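Local atomic coordinates of GGDEF and EAL domain-containing protein (Vibrio cholerae O1 str. 2010EL-1786, PDB entry 6PWK), a protein that binds the second messenger c-di-GMP and probably acts as its receptor in a regulatory circuit that controls large adhesins and biofilm formation. Residues 164-169 and 357-362. Numbering follows the deposited sequence.
Sequences SNPELN and DYLFTH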
ATOM      1  N   SER A 164      -6.100  12.330 -18.281  1.00 60.26           N
ATOM      2  CA  SER A 164      -5.174  13.433 -18.501  1.00 62.00           C
ATOM      3  C   SER A 164      -5.842  14.661 -19.108  1.00 67.48           C
ATOM      4  O   SER A 164      -5.224  15.730 -19.129  1.00 72.16           O
ATOM      5  CB  SER A 164      -4.016  12.966 -19.387  1.00 59.57           C
ATOM      6  OG  SER A 164      -4.491  12.286 -20.534  1.00 89.54           O
ATOM      7  N   ASN A 165      -7.078  14.538 -19.593  1.00 69.88           N
ATOM      8  CA  ASN A 165      -7.839  15.662 -20.142  1.00 77.06           C
ATOM      9  C   ASN A 165      -9.255  15.601 -19.587  1.00 78.85           C
ATOM     10  O   ASN A 165     -10.192  15.181 -20.280  1.00 65.92           O
ATOM     11  CB  ASN A 165      -7.841  15.638 -21.673  1.00 67.41           C
ATOM     12  CG  ASN A 165      -6.444  15.604 -22.257  1.00 73.08           C
ATOM     13  OD1 ASN A 165      -5.727  16.605 -22.246  1.00 84.93           O
ATOM     14  ND2 ASN A 165      -6.052  14.447 -22.781  1.00 68.67           N
ATOM     15  N   PRO A 166      -9.451  16.026 -18.333  1.00 82.75           N
ATOM     16  CA  PRO A 166     -10.787  15.942 -17.721  1.00 81.44           C
ATOM     17  C   PRO A 166     -11.837  16.827 -18.377  1.00 83.26           C
ATOM     18  O   PRO A 166     -13.018  16.714 -18.017  1.00 93.10           O
ATOM     19  CB  PRO A 166     -10.537  16.363 -16.268  1.00 85.96           C
ATOM     20  CG  PRO A 166      -9.277  17.165 -16.317  1.00 88.23           C
ATOM     21  CD  PRO A 166      -8.444  16.535 -17.389  1.00 82.70           C
ATOM     22  N   GLU A 167     -11.465  17.707 -19.310  1.00 81.26           N
ATOM     23  CA  GLU A 167     -12.482  18.448 -20.050  1.00 81.49           C
ATOM     24  C   GLU A 167     -13.211  17.561 -21.048  1.00 82.27           C
ATOM     25  O   GLU A 167     -14.295  17.931 -21.512  1.00 90.80           O
ATOM     26  CB  GLU A 167     -11.862  19.646 -20.772  1.00 77.97           C
ATOM     27  CG  GLU A 167     -10.973  19.295 -21.954  1.00 79.92           C
ATOM     28  CD  GLU A 167      -9.551  18.965 -21.543  1.00 88.73           C
ATOM     29  OE1 GLU A 167      -9.318  18.700 -20.346  1.00 91.21           O
ATOM     30  OE2 GLU A 167      -8.663  18.978 -22.420  1.00 93.57           O
ATOM     31  N   LEU A 168     -12.642  16.410 -21.388  1.00 74.98           N
ATOM     32  CA  LEU A 168     -13.328  15.435 -22.220  1.00 77.22           C
ATOM     33  C   LEU A 168     -14.267  14.597 -21.365  1.00 81.70           C
ATOM     34  O   LEU A 168     -13.909  14.169 -20.264  1.00 82.99           O
ATOM     35  CB  LEU A 168     -12.323  14.523 -22.924  1.00 73.40           C
ATOM     36  CG  LEU A 168     -11.240  15.164 -23.794  1.00 74.40           C
ATOM     37  CD1 LEU A 168     -10.316  14.092 -24.353  1.00 73.15           C
ATOM     38  CD2 LEU A 168     -11.862  15.976 -24.917  1.00 72.93           C
ATOM     39  N   ASN A 169     -15.479  14.369 -21.874  1.00 85.56           N
ATOM     40  CA  ASN A 169     -16.378  13.439 -21.203  1.00 87.53           C
ATOM     41  C   ASN A 169     -15.796  12.033 -21.186  1.00 80.65           C
ATOM     42  O   ASN A 169     -15.972  11.298 -20.207  1.00 78.43           O
ATOM     43  CB  ASN A 169     -17.748  13.442 -21.881  1.00 93.96           C
ATOM     44  CG  ASN A 169     -18.479  14.757 -21.714  1.00106.92           C
ATOM     45  OD1 ASN A 169     -19.187  14.964 -20.728  1.00110.59           O
ATOM     46  ND2 ASN A 169     -18.317  15.654 -22.680  1.00115.67           N
ATOM     47  N   ASP A 357      -6.172  25.458 -11.800  1.00 69.01           N
ATOM     48  CA  ASP A 357      -6.609  24.400 -12.700  1.00 61.86           C
ATOM     49  C   ASP A 357      -6.883  24.990 -14.076  1.00 61.12           C
ATOM     50  O   ASP A 357      -7.565  26.011 -14.203  1.00 59.67           O
ATOM     51  CB  ASP A 357      -7.863  23.724 -12.138  1.00 58.43           C
ATOM     52  CG  ASP A 357      -8.280  22.495 -12.930  1.00 67.60           C
ATOM     53  OD1 ASP A 357      -7.638  22.184 -13.955  1.00 74.52           O
ATOM     54  OD2 ASP A 357      -9.256  21.833 -12.518  1.00 73.84           O
ATOM     55  N   TYR A 358      -6.338  24.348 -15.113  1.00 56.88           N
ATOM     56  CA  TYR A 358      -6.487  24.874 -16.464  1.00 56.24           C
ATOM     57  C   TYR A 358      -7.925  24.830 -16.959  1.00 68.57           C
ATOM     58  O   TYR A 358      -8.223  25.445 -17.987  1.00 77.06           O
ATOM     59  CB  TYR A 358      -5.575  24.116 -17.432  1.00 54.35           C
ATOM     60  CG  TYR A 358      -6.067  22.748 -17.859  1.00 55.73           C
ATOM     61  CD1 TYR A 358      -5.781  21.617 -17.106  1.00 57.69           C
ATOM     62  CD2 TYR A 358      -6.793  22.587 -19.033  1.00 49.92           C
ATOM     63  CE1 TYR A 358      -6.219  20.365 -17.501  1.00 54.25           C
ATOM     64  CE2 TYR A 358      -7.236  21.343 -19.435  1.00 54.81           C
ATOM     65  CZ  TYR A 358      -6.947  20.236 -18.667  1.00 64.62           C
ATOM     66  OH  TYR A 358      -7.384  18.996 -19.067  1.00 68.86           O
ATOM     67  N   LEU A 359      -8.816  24.126 -16.259  1.00 67.24           N
ATOM     68  CA  LEU A 359     -10.230  24.152 -16.605  1.00 68.04           C
ATOM     69  C   LEU A 359     -10.881  25.496 -16.312  1.00 68.01           C
ATOM     70  O   LEU A 359     -12.022  25.716 -16.735  1.00 70.77           O
ATOM     71  CB  LEU A 359     -10.974  23.040 -15.863  1.00 71.33           C
ATOM     72  CG  LEU A 359     -10.625  21.613 -16.288  1.00 66.85           C
ATOM     73  CD1 LEU A 359     -11.416  20.603 -15.477  1.00 58.68           C
ATOM     74  CD2 LEU A 359     -10.883  21.430 -17.773  1.00 69.17           C
ATOM     75  N   PHE A 360     -10.194  26.395 -15.601  1.00 69.02           N
ATOM     76  CA  PHE A 360     -10.747  27.721 -15.350  1.00 74.34           C
ATOM     77  C   PHE A 360     -10.651  28.620 -16.575  1.00 80.48           C
ATOM     78  O   PHE A 360     -11.464  29.537 -16.730  1.00 87.23           O
ATOM     79  CB  PHE A 360     -10.044  28.371 -14.157  1.00 68.20           C
ATOM     80  CG  PHE A 360     -10.446  27.793 -12.830  1.00 69.93           C
ATOM     81  CD1 PHE A 360     -11.735  27.961 -12.351  1.00 67.15           C
ATOM     82  CD2 PHE A 360      -9.537  27.090 -12.058  1.00 71.44           C
ATOM     83  CE1 PHE A 360     -12.111  27.433 -11.131  1.00 70.51           C
ATOM     84  CE2 PHE A 360      -9.906  26.560 -10.835  1.00 67.26           C
ATOM     85  CZ  PHE A 360     -11.196  26.732 -10.372  1.00 65.70           C
ATOM     86  N   THR A 361      -9.675  28.380 -17.449  1.00 83.90           N
ATOM     87  CA  THR A 361      -9.617  29.076 -18.728  1.00 89.29           C
ATOM     88  C   THR A 361     -10.530  28.446 -19.773  1.00 92.97           C
ATOM     89  O   THR A 361     -10.557  28.919 -20.912  1.00 99.32           O
ATOM     90  CB  THR A 361      -8.180  29.101 -19.258  1.00 81.93           C
ATOM     91  OG1 THR A 361      -7.786  27.780 -19.651  1.00 87.12           O
ATOM     92  CG2 THR A 361      -7.225  29.610 -18.190  1.00 64.61           C
ATOM     93  N   HIS A 362     -11.277  27.403 -19.410  1.00 86.02           N
ATOM     94  CA  HIS A 362     -12.093  26.649 -20.350  1.00 85.46           C
ATOM     95  C   HIS A 362     -13.568  27.021 -20.308  1.00 88.42           C
ATOM     96  O   HIS A 362     -14.223  27.041 -21.356  1.00 97.80           O
ATOM     97  CB  HIS A 362     -11.944  25.147 -20.085  1.00 89.25           C
ATOM     98  CG  HIS A 362     -11.063  24.443 -21.072  1.00 94.56           C
ATOM     99  ND1 HIS A 362     -11.526  23.442 -21.897  1.00 95.74           N
ATOM    100  CD2 HIS A 362      -9.749  24.595 -21.366  1.00 96.90           C
ATOM    101  CE1 HIS A 362     -10.537  23.006 -22.656  1.00 97.23           C
ATOM    102  NE2 HIS A 362      -9.448  23.689 -22.354  1.00 96.15           N
TER
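Glu167 reaches across from the GGDEF side of the chain to Tyr358, Leu359 and His362 of the EAL domain, and its side chain meets Leu359 at CB, His362 at CG and Tyr358 at the carboxylate. CB packs on a methyl of Leu359, with CD2 of Leu359 3.6 Å from CB of Glu167. CG, set between the backbone N and the carbonyl carbon (chi1 71°), passes the imidazole of His362, its closest approach being 3.8 Å to CE1 of that ring. The chain then bends at chi2 (-84°), and the carboxylate carbon comes to lie at the edge of the Tyr358 ring, in its plane. There the two flat groups stand almost perpendicular, 85° apart. The tip closes the contact: Tyr358 OH donates a hydrogen bond to Glu167 OE1, although the modelled 2.3 Å between OH and OE1 is too short to be taken literally and the detail is doubtful. Pro166 CD lies 3.2 Å from Tyr358 OH, approaching the ring obliquely, and Pro166 CG touches Leu359 CD1 at 4.1 Å. A type I turn from Asn165 to Leu168, closed by Leu168 N to Asn165 O, presents Pro166 and Glu167 at its two central positions. Tyr358 also makes a cation-pi contact with Arg391, and its side chain lies about 5 Å from a bound c-di-GMP. This small surface contact joins the two domains beside the EAL ligand site: the loop between helix 148-164 and strand 171-174 of the GGDEF sheet meets the loop that leads from EAL strand 353-356 into helix 367-382.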